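PDB 4YCS: uncharacterized protein from Peptoclostridium difficile 630, which is of unknown function but, as a putative lipoprotein with a PnrA-like substrate-binding fold, probably captures a small solute for an ABC transporter. Local coordinates for residues 33-38 with 118-123; 22-27 with 112-117; 42-47 with 64-69; 96-101 with 106-111. One frame throughout, in Å; residues are numbered along the deposited sequence.

Contact 1. Residues 33-38 with 118-123; sequences NNAQKK and YLAGLI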
loop_
_atom_site.group_PDB
_atom_site.type_symbol
_atom_site.label_atom_id
_atom_site.label_comp_id
_atom_site.label_asym_id
_atom_site.label_seq_id
_atom_site.Cartn_x
_atom_site.Cartn_y
_atom_site.Cartn_z
ATOM N N ASN A 33 8.381 4.591 -6.939
ATOM C CA ASN A 33 9.643 5.112 -7.433
ATOM C C ASN A 33 9.625 6.591 -7.847
ATOM O O ASN A 33 10.570 7.325 -7.562
ATOM C CB ASN A 33 10.175 4.245 -8.547
ATOM C CG ASN A 33 11.684 4.200 -8.545
ATOM O OD1 ASN A 33 12.325 4.905 -9.314
ATOM N ND2 ASN A 33 12.265 3.405 -7.630
ATOM N N ASN A 34 8.540 7.030 -8.481
ATOM C CA ASN A 34 8.373 8.431 -8.881
ATOM C C ASN A 34 8.212 9.360 -7.674
ATOM O O ASN A 34 8.758 10.464 -7.631
ATOM C CB ASN A 34 7.134 8.594 -9.792
ATOM C CG ASN A 34 7.360 8.104 -11.234
ATOM O OD1 ASN A 34 8.454 8.144 -11.755
ATOM N ND2 ASN A 34 6.282 7.665 -11.885
ATOM N N ALA A 35 7.443 8.917 -6.697
ATOM C CA ALA A 35 7.295 9.671 -5.465
ATOM C C ALA A 35 8.651 9.861 -4.784
ATOM O O ALA A 35 8.957 10.951 -4.330
ATOM C CB ALA A 35 6.317 8.983 -4.540
ATOM N N GLN A 36 9.458 8.807 -4.762
ATOM C CA GLN A 36 10.771 8.833 -4.122
ATOM C C GLN A 36 11.713 9.883 -4.721
ATOM O O GLN A 36 12.539 10.498 -4.009
ATOM C CB GLN A 36 11.422 7.444 -4.173
ATOM C CG GLN A 36 12.760 7.375 -3.440
ATOM C CD GLN A 36 13.356 5.990 -3.405
ATOM O OE1 GLN A 36 13.749 5.460 -4.424
ATOM N NE2 GLN A 36 13.446 5.409 -2.220
ATOM N N LYS A 37 11.569 10.097 -6.025
ATOM C CA LYS A 37 12.335 11.080 -6.725
ATOM C C LYS A 37 11.969 12.509 -6.330
ATOM O O LYS A 37 12.789 13.406 -6.407
ATOM C CB LYS A 37 12.152 10.907 -8.217
ATOM C CG LYS A 37 12.680 9.584 -8.719
ATOM C CD LYS A 37 12.588 9.520 -10.231
ATOM C CE LYS A 37 13.171 8.218 -10.755
ATOM N NZ LYS A 37 13.234 8.221 -12.241
ATOM N N LYS A 38 10.750 12.732 -5.903
ATOM C CA LYS A 38 10.342 14.073 -5.510
ATOM C C LYS A 38 10.475 14.307 -4.012
ATOM O O LYS A 38 10.456 15.443 -3.575
ATOM C CB LYS A 38 8.896 14.315 -5.919
ATOM C CG LYS A 38 8.674 14.168 -7.419
ATOM C CD LYS A 38 7.213 13.962 -7.785
ATOM C CE LYS A 38 7.060 13.471 -9.223
ATOM N NZ LYS A 38 7.375 14.552 -10.191
ATOM N N TYR A 118 -1.745 10.077 -9.810
ATOM C CA TYR A 118 -2.477 10.318 -8.580
ATOM C C TYR A 118 -1.862 9.626 -7.412
ATOM O O TYR A 118 -1.833 10.177 -6.356
ATOM C CB TYR A 118 -3.928 9.817 -8.709
ATOM C CG TYR A 118 -4.816 10.102 -7.518
ATOM C CD1 TYR A 118 -4.848 9.262 -6.438
ATOM C CD2 TYR A 118 -5.625 11.220 -7.495
ATOM C CE1 TYR A 118 -5.656 9.530 -5.359
ATOM C CE2 TYR A 118 -6.443 11.476 -6.430
ATOM C CZ TYR A 118 -6.463 10.617 -5.371
ATOM O OH TYR A 118 -7.259 10.898 -4.283
ATOM N N LEU A 119 -1.392 8.402 -7.597
ATOM C CA LEU A 119 -0.811 7.690 -6.478
ATOM C C LEU A 119 0.447 8.378 -5.979
ATOM O O LEU A 119 0.628 8.543 -4.779
ATOM C CB LEU A 119 -0.533 6.232 -6.815
ATOM C CG LEU A 119 -0.006 5.395 -5.635
ATOM C CD1 LEU A 119 -0.878 5.529 -4.394
ATOM C CD2 LEU A 119 0.100 3.911 -6.024
ATOM N N ALA A 120 1.311 8.800 -6.889
ATOM C CA ALA A 120 2.583 9.468 -6.471
ATOM C C ALA A 120 2.296 10.750 -5.724
ATOM O O ALA A 120 3.002 11.130 -4.784
ATOM C CB ALA A 120 3.426 9.772 -7.695
ATOM N N GLY A 121 1.239 11.419 -6.183
ATOM C CA GLY A 121 0.803 12.656 -5.603
ATOM C C GLY A 121 0.282 12.415 -4.207
ATOM O O GLY A 121 0.586 13.154 -3.271
ATOM N N LEU A 122 -0.508 11.359 -4.087
ATOM C CA LEU A 122 -1.102 11.025 -2.781
ATOM C C LEU A 122 -0.010 10.737 -1.764
ATOM O O LEU A 122 -0.095 11.156 -0.631
ATOM C CB LEU A 122 -2.010 9.828 -2.917
ATOM C CG LEU A 122 -2.678 9.490 -1.611
ATOM C CD1 LEU A 122 -4.060 10.102 -1.532
ATOM C CD2 LEU A 122 -2.712 8.000 -1.447
ATOM N N ILE A 123 1.034 10.032 -2.192
ATOM C CA ILE A 123 2.109 9.646 -1.310
ATOM C C ILE A 123 2.791 10.951 -0.867
ATOM O O ILE A 123 3.079 11.156 0.319
ATOM C CB ILE A 123 3.075 8.659 -2.029
ATOM C CG1 ILE A 123 2.342 7.317 -2.354
ATOM C CG2 ILE A 123 4.284 8.394 -1.170
ATOM C CD1 ILE A 123 2.998 6.363 -3.342
#

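Contact 2. Residues 22-27 with 112-117; sequences EAMNNS and EDNKSG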
loop_
_atom_site.group_PDB
_atom_site.type_symbol
_atom_site.label_atom_id
_atom_site.label_comp_id
_atom_site.label_asym_id
_atom_site.label_seq_id
_atom_site.Cartn_x
_atom_site.Cartn_y
_atom_site.Cartn_z
ATOM N N GLU A 22 0.026 -8.341 -12.878
ATOM C CA GLU A 22 1.338 -7.831 -13.292
ATOM C C GLU A 22 1.322 -6.366 -13.695
ATOM O O GLU A 22 2.137 -5.593 -13.199
ATOM C CB GLU A 22 1.933 -8.671 -14.408
ATOM C CG GLU A 22 2.589 -9.941 -13.905
ATOM C CD GLU A 22 3.003 -10.875 -15.029
ATOM O OE1 GLU A 22 3.920 -11.678 -14.800
ATOM O OE2 GLU A 22 2.416 -10.817 -16.133
ATOM N N ALA A 23 0.389 -5.976 -14.555
ATOM C CA ALA A 23 0.318 -4.598 -15.031
ATOM C C ALA A 23 0.101 -3.608 -13.889
ATOM O O ALA A 23 0.809 -2.596 -13.774
ATOM C CB ALA A 23 -0.772 -4.433 -16.088
HETATM N N MSE A 24 -0.896 -3.889 -13.060
HETATM C CA MSE A 24 -1.202 -3.040 -11.901
HETATM C C MSE A 24 -0.045 -2.957 -10.925
HETATM O O MSE A 24 0.212 -1.910 -10.344
HETATM C CB MSE A 24 -2.369 -3.686 -11.155
HETATM C CG MSE A 24 -2.921 -2.675 -10.172
HETATM SE SE MSE A 24 -4.565 -3.366 -9.348
HETATM C CE MSE A 24 -3.838 -4.903 -8.393
ATOM N N ASN A 25 0.627 -4.084 -10.720
ATOM C CA ASN A 25 1.794 -4.178 -9.865
ATOM C C ASN A 25 2.901 -3.286 -10.359
ATOM O O ASN A 25 3.474 -2.509 -9.576
ATOM C CB ASN A 25 2.257 -5.631 -9.702
ATOM C CG ASN A 25 1.377 -6.407 -8.748
ATOM O OD1 ASN A 25 0.417 -5.867 -8.224
ATOM N ND2 ASN A 25 1.705 -7.675 -8.514
ATOM N N ASN A 26 3.175 -3.347 -11.658
ATOM C CA ASN A 26 4.209 -2.494 -12.234
ATOM C C ASN A 26 3.904 -1.024 -12.131
ATOM O O ASN A 26 4.797 -0.219 -11.833
ATOM C CB ASN A 26 4.550 -2.917 -13.657
ATOM C CG ASN A 26 5.432 -4.132 -13.660
ATOM O OD1 ASN A 26 6.640 -4.005 -13.647
ATOM N ND2 ASN A 26 4.842 -5.306 -13.568
ATOM N N SER A 27 2.647 -0.670 -12.311
ATOM C CA SER A 27 2.222 0.718 -12.194
ATOM C C SER A 27 2.368 1.212 -10.753
ATOM O O SER A 27 2.738 2.362 -10.529
ATOM C CB SER A 27 0.758 0.921 -12.654
ATOM O OG SER A 27 0.626 0.751 -14.039
ATOM N N GLU A 112 -7.428 3.172 -11.836
ATOM C CA GLU A 112 -7.183 4.335 -12.708
ATOM C C GLU A 112 -6.177 5.310 -12.056
ATOM O O GLU A 112 -5.166 5.700 -12.636
ATOM C CB GLU A 112 -8.510 5.046 -13.027
ATOM C CG GLU A 112 -9.286 4.415 -14.201
ATOM C CD GLU A 112 -9.781 2.986 -13.944
ATOM O OE1 GLU A 112 -9.932 2.597 -12.750
ATOM O OE2 GLU A 112 -10.027 2.260 -14.938
ATOM N N ASP A 113 -6.472 5.669 -10.822
ATOM C CA ASP A 113 -5.646 6.572 -10.059
ATOM C C ASP A 113 -4.245 5.982 -9.808
ATOM O O ASP A 113 -3.265 6.710 -9.750
ATOM C CB ASP A 113 -6.384 6.937 -8.754
ATOM C CG ASP A 113 -7.622 7.860 -9.015
ATOM O OD1 ASP A 113 -7.667 8.466 -10.084
ATOM O OD2 ASP A 113 -8.506 8.010 -8.144
ATOM N N ASN A 114 -4.158 4.658 -9.722
ATOM C CA ASN A 114 -2.886 3.942 -9.587
ATOM C C ASN A 114 -1.864 4.313 -10.676
ATOM O O ASN A 114 -0.659 4.374 -10.401
ATOM C CB ASN A 114 -3.125 2.414 -9.626
ATOM C CG ASN A 114 -1.881 1.591 -9.263
ATOM O OD1 ASN A 114 -1.197 1.883 -8.292
ATOM N ND2 ASN A 114 -1.630 0.532 -10.006
ATOM N N LYS A 115 -2.343 4.560 -11.897
ATOM C CA LYS A 115 -1.447 4.825 -13.043
ATOM C C LYS A 115 -1.528 6.243 -13.647
ATOM O O LYS A 115 -0.862 6.516 -14.625
ATOM C CB LYS A 115 -1.680 3.785 -14.139
ATOM C CG LYS A 115 -3.115 3.694 -14.628
ATOM C CD LYS A 115 -3.260 2.634 -15.721
ATOM C CE LYS A 115 -4.717 2.388 -16.077
ATOM N NZ LYS A 115 -5.352 3.547 -16.756
ATOM N N SER A 116 -2.323 7.131 -13.059
ATOM C CA SER A 116 -2.497 8.492 -13.564
ATOM C C SER A 116 -1.514 9.529 -12.989
ATOM O O SER A 116 -1.580 10.726 -13.328
ATOM C CB SER A 116 -3.914 8.956 -13.262
ATOM O OG SER A 116 -4.092 9.238 -11.882
ATOM N N GLY A 117 -0.640 9.111 -12.084
ATOM C CA GLY A 117 0.152 10.099 -11.323
ATOM C C GLY A 117 -0.491 10.444 -9.978
ATOM O O GLY A 117 0.133 11.010 -9.099
#

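Contact 3. Residues 42-47 with 64-69; sequences DTNKVE and DNYDLI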
loop_
_atom_site.group_PDB
_atom_site.type_symbol
_atom_site.label_atom_id
_atom_site.label_comp_id
_atom_site.label_asym_id
_atom_site.label_seq_id
_atom_site.Cartn_x
_atom_site.Cartn_y
_atom_site.Cartn_z
ATOM N N ASP A 42 12.489 6.681 2.115
ATOM C CA ASP A 42 12.964 5.310 1.964
ATOM C C ASP A 42 11.841 4.434 1.447
ATOM O O ASP A 42 10.711 4.656 1.856
ATOM C CB ASP A 42 13.420 4.763 3.316
ATOM C CG ASP A 42 14.753 5.383 3.769
ATOM O OD1 ASP A 42 15.257 6.258 3.038
ATOM O OD2 ASP A 42 15.278 4.965 4.843
ATOM N N THR A 43 12.135 3.402 0.660
ATOM C CA THR A 43 11.093 2.465 0.239
ATOM C C THR A 43 11.477 1.032 0.505
ATOM O O THR A 43 12.677 0.693 0.617
ATOM C CB THR A 43 10.754 2.633 -1.286
ATOM O OG1 THR A 43 11.876 2.291 -2.083
ATOM C CG2 THR A 43 10.350 4.098 -1.555
ATOM N N ASN A 44 10.445 0.193 0.567
ATOM C CA ASN A 44 10.581 -1.214 0.787
ATOM C C ASN A 44 9.415 -1.907 0.066
ATOM O O ASN A 44 8.324 -1.311 -0.072
ATOM C CB ASN A 44 10.553 -1.424 2.315
ATOM C CG ASN A 44 10.471 -2.871 2.737
ATOM O OD1 ASN A 44 9.380 -3.389 3.081
ATOM N ND2 ASN A 44 11.618 -3.529 2.772
ATOM N N LYS A 45 9.625 -3.108 -0.423
ATOM C CA LYS A 45 8.528 -3.905 -0.948
ATOM C C LYS A 45 8.525 -5.314 -0.421
ATOM O O LYS A 45 9.570 -5.870 -0.116
ATOM C CB LYS A 45 8.548 -3.919 -2.464
ATOM C CG LYS A 45 9.514 -4.924 -3.080
ATOM C CD LYS A 45 9.099 -5.209 -4.522
ATOM C CE LYS A 45 10.259 -5.724 -5.346
ATOM N NZ LYS A 45 9.887 -5.682 -6.778
ATOM N N VAL A 46 7.331 -5.867 -0.284
ATOM C CA VAL A 46 7.107 -7.251 0.087
ATOM C C VAL A 46 6.212 -7.864 -0.992
ATOM O O VAL A 46 5.254 -7.227 -1.409
ATOM C CB VAL A 46 6.442 -7.344 1.485
ATOM C CG1 VAL A 46 6.122 -8.788 1.892
ATOM C CG2 VAL A 46 7.373 -6.718 2.497
ATOM N N GLU A 47 6.582 -9.046 -1.480
ATOM C CA GLU A 47 5.799 -9.778 -2.497
ATOM C C GLU A 47 5.385 -11.158 -1.980
ATOM O O GLU A 47 6.171 -11.858 -1.357
ATOM C CB GLU A 47 6.623 -9.944 -3.748
ATOM C CG GLU A 47 6.827 -8.653 -4.502
ATOM C CD GLU A 47 7.877 -8.793 -5.576
ATOM O OE1 GLU A 47 9.071 -8.835 -5.225
ATOM O OE2 GLU A 47 7.514 -8.856 -6.764
ATOM N N ASP A 64 7.530 -2.054 11.884
ATOM C CA ASP A 64 8.806 -1.688 11.235
ATOM C C ASP A 64 8.939 -0.180 10.914
ATOM O O ASP A 64 9.715 0.174 10.073
ATOM C CB ASP A 64 8.935 -2.424 9.893
ATOM C CG ASP A 64 9.342 -3.868 10.039
ATOM O OD1 ASP A 64 9.905 -4.208 11.085
ATOM O OD2 ASP A 64 9.138 -4.631 9.061
ATOM N N ASN A 65 8.143 0.668 11.546
ATOM C CA ASN A 65 8.278 2.102 11.464
ATOM C C ASN A 65 8.126 2.655 10.020
ATOM O O ASN A 65 8.992 3.375 9.518
ATOM C CB ASN A 65 9.611 2.533 12.123
ATOM C CG ASN A 65 9.623 4.027 12.515
ATOM O OD1 ASN A 65 8.659 4.564 13.066
ATOM N ND2 ASN A 65 10.708 4.707 12.183
ATOM N N TYR A 66 7.020 2.340 9.384
ATOM C CA TYR A 66 6.687 2.916 8.067
ATOM C C TYR A 66 5.576 3.998 8.220
ATOM O O TYR A 66 4.557 3.780 8.884
ATOM C CB TYR A 66 6.195 1.803 7.115
ATOM C CG TYR A 66 7.315 0.888 6.686
ATOM C CD1 TYR A 66 8.327 1.323 5.826
ATOM C CD2 TYR A 66 7.379 -0.422 7.131
ATOM C CE1 TYR A 66 9.377 0.479 5.466
ATOM C CE2 TYR A 66 8.439 -1.244 6.776
ATOM C CZ TYR A 66 9.434 -0.793 5.963
ATOM O OH TYR A 66 10.482 -1.667 5.624
ATOM N N ASP A 67 5.752 5.138 7.578
ATOM C CA ASP A 67 4.748 6.202 7.657
ATOM C C ASP A 67 3.538 5.828 6.832
ATOM O O ASP A 67 2.399 6.201 7.163
ATOM C CB ASP A 67 5.353 7.519 7.242
ATOM C CG ASP A 67 6.568 7.869 8.116
ATOM O OD1 ASP A 67 6.335 8.346 9.242
ATOM O OD2 ASP A 67 7.736 7.619 7.697
ATOM N N LEU A 68 3.742 4.957 5.836
ATOM C CA LEU A 68 2.622 4.487 5.006
ATOM C C LEU A 68 2.882 3.094 4.528
ATOM O O LEU A 68 3.988 2.774 4.090
ATOM C CB LEU A 68 2.429 5.434 3.799
ATOM C CG LEU A 68 1.330 5.108 2.792
ATOM C CD1 LEU A 68 -0.039 5.160 3.435
ATOM C CD2 LEU A 68 1.364 6.056 1.584
ATOM N N ILE A 69 1.859 2.269 4.590
ATOM C CA ILE A 69 1.892 0.889 4.125
ATOM C C ILE A 69 0.857 0.765 3.007
ATOM O O ILE A 69 -0.349 1.046 3.218
ATOM C CB ILE A 69 1.570 -0.109 5.239
ATOM C CG1 ILE A 69 2.638 -0.029 6.318
ATOM C CG2 ILE A 69 1.510 -1.558 4.697
ATOM C CD1 ILE A 69 2.255 -0.626 7.649
#

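Contact 4. Residues 96-101 with 106-111; sequences DYEYDK and ITSISY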
loop_
_atom_site.group_PDB
_atom_site.type_symbol
_atom_site.label_atom_id
_atom_site.label_comp_id
_atom_site.label_asym_id
_atom_site.label_seq_id
_atom_site.Cartn_x
_atom_site.Cartn_y
_atom_site.Cartn_z
ATOM N N ASP A 96 -7.102 -0.676 -5.758
ATOM C CA ASP A 96 -8.114 -1.466 -6.493
ATOM C C ASP A 96 -9.164 -2.071 -5.575
ATOM O O ASP A 96 -9.630 -3.183 -5.789
ATOM C CB ASP A 96 -7.433 -2.548 -7.356
ATOM C CG ASP A 96 -8.376 -3.138 -8.456
ATOM O OD1 ASP A 96 -9.237 -2.390 -9.002
ATOM O OD2 ASP A 96 -8.214 -4.345 -8.761
ATOM N N TYR A 97 -9.544 -1.330 -4.540
ATOM C CA TYR A 97 -10.602 -1.773 -3.618
ATOM C C TYR A 97 -11.172 -0.603 -2.808
ATOM O O TYR A 97 -10.434 0.243 -2.267
ATOM C CB TYR A 97 -10.109 -2.890 -2.681
ATOM C CG TYR A 97 -11.223 -3.449 -1.845
ATOM C CD1 TYR A 97 -11.529 -2.913 -0.602
ATOM C CD2 TYR A 97 -12.005 -4.494 -2.322
ATOM C CE1 TYR A 97 -12.572 -3.415 0.150
ATOM C CE2 TYR A 97 -13.047 -5.008 -1.572
ATOM C CZ TYR A 97 -13.327 -4.458 -0.354
ATOM O OH TYR A 97 -14.343 -4.969 0.370
ATOM N N GLU A 98 -12.491 -0.577 -2.699
ATOM C CA GLU A 98 -13.187 0.415 -1.904
ATOM C C GLU A 98 -14.037 -0.315 -0.889
ATOM O O GLU A 98 -14.792 -1.199 -1.251
ATOM C CB GLU A 98 -14.043 1.322 -2.792
ATOM C CG GLU A 98 -13.275 2.532 -3.319
ATOM C CD GLU A 98 -14.060 3.364 -4.326
ATOM O OE1 GLU A 98 -15.168 3.847 -4.002
ATOM O OE2 GLU A 98 -13.556 3.547 -5.451
ATOM N N TYR A 99 -13.898 0.044 0.385
ATOM C CA TYR A 99 -14.706 -0.543 1.467
ATOM C C TYR A 99 -16.075 0.130 1.531
ATOM O O TYR A 99 -16.192 1.330 1.257
ATOM C CB TYR A 99 -14.021 -0.340 2.813
ATOM C CG TYR A 99 -12.740 -1.106 2.975
ATOM C CD1 TYR A 99 -11.527 -0.570 2.570
ATOM C CD2 TYR A 99 -12.746 -2.359 3.538
ATOM C CE1 TYR A 99 -10.354 -1.286 2.708
ATOM C CE2 TYR A 99 -11.584 -3.078 3.681
ATOM C CZ TYR A 99 -10.383 -2.533 3.276
ATOM O OH TYR A 99 -9.248 -3.269 3.435
ATOM N N ASP A 100 -17.109 -0.619 1.906
ATOM C CA ASP A 100 -18.451 -0.017 2.038
ATOM C C ASP A 100 -18.445 0.955 3.192
ATOM O O ASP A 100 -18.942 2.075 3.076
ATOM C CB ASP A 100 -19.521 -1.074 2.270
ATOM C CG ASP A 100 -19.741 -1.937 1.059
ATOM O OD1 ASP A 100 -19.968 -1.387 -0.039
ATOM O OD2 ASP A 100 -19.681 -3.167 1.200
ATOM N N LYS A 101 -17.858 0.508 4.296
ATOM C CA LYS A 101 -17.641 1.344 5.462
ATOM C C LYS A 101 -16.113 1.550 5.631
ATOM O O LYS A 101 -15.429 0.773 6.302
ATOM C CB LYS A 101 -18.326 0.739 6.704
ATOM C CG LYS A 101 -18.157 -0.769 6.887
ATOM C CD LYS A 101 -19.088 -1.339 7.953
ATOM C CE LYS A 101 -20.379 -1.882 7.349
ATOM N NZ LYS A 101 -21.229 -2.543 8.373
ATOM N N ILE A 106 -7.421 3.976 6.409
ATOM C CA ILE A 106 -7.194 3.329 5.125
ATOM C C ILE A 106 -7.727 4.187 3.999
ATOM O O ILE A 106 -8.913 4.482 3.952
ATOM C CB ILE A 106 -7.795 1.909 5.022
ATOM C CG1 ILE A 106 -7.244 0.992 6.112
ATOM C CG2 ILE A 106 -7.527 1.339 3.651
ATOM C CD1 ILE A 106 -7.709 -0.467 6.043
ATOM N N THR A 107 -6.839 4.565 3.074
ATOM C CA THR A 107 -7.208 5.329 1.866
ATOM C C THR A 107 -7.262 4.367 0.720
ATOM O O THR A 107 -6.323 3.597 0.506
ATOM C CB THR A 107 -6.168 6.416 1.544
ATOM O OG1 THR A 107 -6.032 7.278 2.662
ATOM C CG2 THR A 107 -6.581 7.242 0.354
ATOM N N SER A 108 -8.364 4.410 -0.029
ATOM C CA SER A 108 -8.562 3.577 -1.171
ATOM C C SER A 108 -8.144 4.328 -2.439
ATOM O O SER A 108 -8.397 5.496 -2.577
ATOM C CB SER A 108 -10.049 3.167 -1.288
ATOM O OG SER A 108 -10.388 2.109 -0.414
ATOM N N ILE A 109 -7.517 3.632 -3.365
ATOM C CA ILE A 109 -7.082 4.207 -4.634
ATOM C C ILE A 109 -7.543 3.291 -5.769
ATOM O O ILE A 109 -7.249 2.107 -5.791
ATOM C CB ILE A 109 -5.537 4.271 -4.744
ATOM C CG1 ILE A 109 -4.879 4.996 -3.550
ATOM C CG2 ILE A 109 -5.131 4.886 -6.079
ATOM C CD1 ILE A 109 -5.310 6.424 -3.412
ATOM N N SER A 110 -8.218 3.847 -6.740
ATOM C CA SER A 110 -8.685 3.042 -7.869
ATOM C C SER A 110 -7.546 2.532 -8.788
ATOM O O SER A 110 -6.428 3.036 -8.755
ATOM C CB SER A 110 -9.612 3.879 -8.689
ATOM O OG SER A 110 -8.907 4.987 -9.159
ATOM N N TYR A 111 -7.850 1.545 -9.619
ATOM C CA TYR A 111 -6.930 1.067 -10.668
ATOM C C TYR A 111 -6.513 2.222 -11.601
ATOM O O TYR A 111 -5.378 2.249 -12.072
ATOM C CB TYR A 111 -7.596 -0.075 -11.469
ATOM C CG TYR A 111 -6.874 -0.509 -12.735
ATOM C CD1 TYR A 111 -5.847 -1.461 -12.691
ATOM C CD2 TYR A 111 -7.232 0.019 -13.982
ATOM C CE1 TYR A 111 -5.199 -1.868 -13.851
ATOM C CE2 TYR A 111 -6.585 -0.379 -15.144
ATOM C CZ TYR A 111 -5.572 -1.323 -15.068
ATOM O OH TYR A 111 -4.928 -1.720 -16.214
#

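Contact 1. Residues 33-38 with 118-123
Ala35 and Ala120 mark the crossing of two helices: their CA atoms lie 4.8 Å apart, the axes of segments 33-38 and 118-123 approach to 8.6 Å, and the signed angle between them is -44°. Both methyl groups face the opposite helix, and Ala35 CB stands 4.4 Å from Ala120 CB. The Ala35 methyl also rests 4.0 Å from Ala120 O, so it covers a backbone carbonyl as well as a side chain. The CB of Asn34 also meets Ala120 CB. Ile123 presents its CG2 branch, 4.0 Å from Ala35 CB. With chi1 at -65° that methyl is trans to the backbone N, and CG1, beside the backbone N, touches Leu68 of the central sheet. The two helices, 22-38 and 118-127, cover the same face of the five-stranded parallel sheet, in strand order 2-1-3-4-5, of an alpha/beta/alpha sandwich. The first belongs to the crossover from strand 8-15 to strand 41-48; the second comes after strand 106-109, the last of the sheet. Elsewhere on helix 118-127, Tyr118, Leu119 and Leu122 pack on Ile109, while Gln36 NE2 bonds to Ile41 O just beyond helix 22-38.

Contact 2. Residues 22-27 with 112-117
Asn114 reaches across to the backbone of Met24, a residue modelled as selenomethionine, and supplies the one hydrogen bond between the segments. Its ND2 lies 3.1 Å from Met24 O, with 144° at the hydrogen. The C=O...N angle is 127° and the donor lies in the carbonyl plane on a lone pair; the oxygen is likewise almost exactly in the plane of the Asn114 amide. A trans first torsion, chi1 -171°, projects this amide toward helix 22-38.

Two van der Waals contacts flank the same nitrogen. ND2 is 3.5 Å from Met24 CG, where the two side chains cross at about a right angle, and 3.6 Å from Ser27 CB, so the amide nitrogen sits between two aliphatic groups. Beside it, Lys115 CB lies 3.8 Å from Ser27 OG, while the rest of the lysine chain heads away from the helix.

These residues join the first turns of helix 22-38 to the short helix 111-115, at the C-terminal edge of the parallel sheet, where ligands are bound in periplasmic-binding-protein folds. A glycerol about 4 Å from the Met24 side chain is consistent with a pocket there, although it probably came from the crystallisation liquor. Met24 also packs on Val72.

Within helix 22-38, Glu22 O accepts both the backbone N and, at 2.7 Å, the ND2 of Asn26, the latter from above the carbonyl plane. Gly117, with positive phi, turns the chain and takes the N-cap position of helix 118-127, while Ser116 OG bonds to the N of Tyr118, the residue just beyond 112-117.

Contact 3. Residues 42-47 with 64-69
The hydroxyl end of Tyr66 butts against the side chain of Asn44, Tyr66 OH lying 3.1 Å from Asn44 CG and 3.3 Å from Asn44 CB. Asn44 CB also comes within 3.9 Å of Tyr66 CE1, an oblique approach to the ring. The two side chains cross at about a right angle, yet the amide and ring planes are only 23° apart. Asn44 OD1 is 3.3 Å from Tyr66 OH, but the angle is too poor for a hydrogen bond; this oxygen is bonded to Ser11 OG instead. A trans chi1 of 171° carries the Asn44 amide toward the tyrosine. Strand 8-15 lies between strands 41-48 and 68-72, which are joined through helix 54-62 in a beta-alpha-beta crossover, so Tyr66 reaches past the intervening strand to touch the edge strand. On the way it packs on Ser9 and Ser11, and it also meets Leu61 of the crossover helix. One ring face carries Asp64 O, 3.7 Å above the plane and offset toward the rim. Further out, the turn before strand 68-72 is fixed by Asp67 OD2 to Ser9 N and by Tyr66 O to Gln90 NE2, while backbone pairing with Met12 positions Asn44.

Contact 4. Residues 96-101 with 106-111
With chi1 at -80°, the OG of Ser108 is trans to its own carbonyl carbon and points at Tyr97 O, 2.6 Å away. Ser108 is the donor, reaching a lone pair in the carbonyl plane at a C=O...O angle of 143°; the same hydroxyl bonds with Gln102 NE2, so it is gripped twice. A similar first torsion at Tyr99 places CE1 4.0 Å from Ile106 CG2, the two side chains crossing at about a right angle. Tyr99 OH is hydrogen-bonded to Ala77 O, and over the centre of one face of the Tyr99 ring stands Tyr97 CE1, 3.5 Å above the plane. Between the backbones, Asp96 N donates to Ile109 O at 2.8 Å and 175°, just past the end of strand 91-95. At Asp96, where phi is positive, the chain swings round, and residues 96-99 then run back roughly against strand 106-109. Such loops at the C-terminal ends of parallel strands form the usual binding edge of alpha/beta folds. Here Asp96 OD1 bonds a glycerol, probably from the crystallisation liquor, and lies 3.8 Å from Tyr111 CB. Glu98 CG packs 3.9 Å from Ser108 CB. Past the strand, Ser110 takes the N-cap position of helix 111-115, its side chain capping a backbone N of that helix.

From the N terminus, strand 8-15 leads into helix 22-38, whose beginning opens contact 2 and whose end opens contact 1. Contact 3 then opens on edge strand 41-48 and closes before strand 68-72, enclosing the crossover helix 54-62. Contact 4 closes a short loop between strands 91-95 and 106-109 at the other end of the sheet, in series with contact 3. The chain next closes contact 2 and, last, contact 1, so these two long loops cross and both enclose contacts 3 and 4. Contacts 1 and 2 thus tie one helix to the C-terminal region along one face, while Met24 against Asp96 joins contact 2 to contact 4.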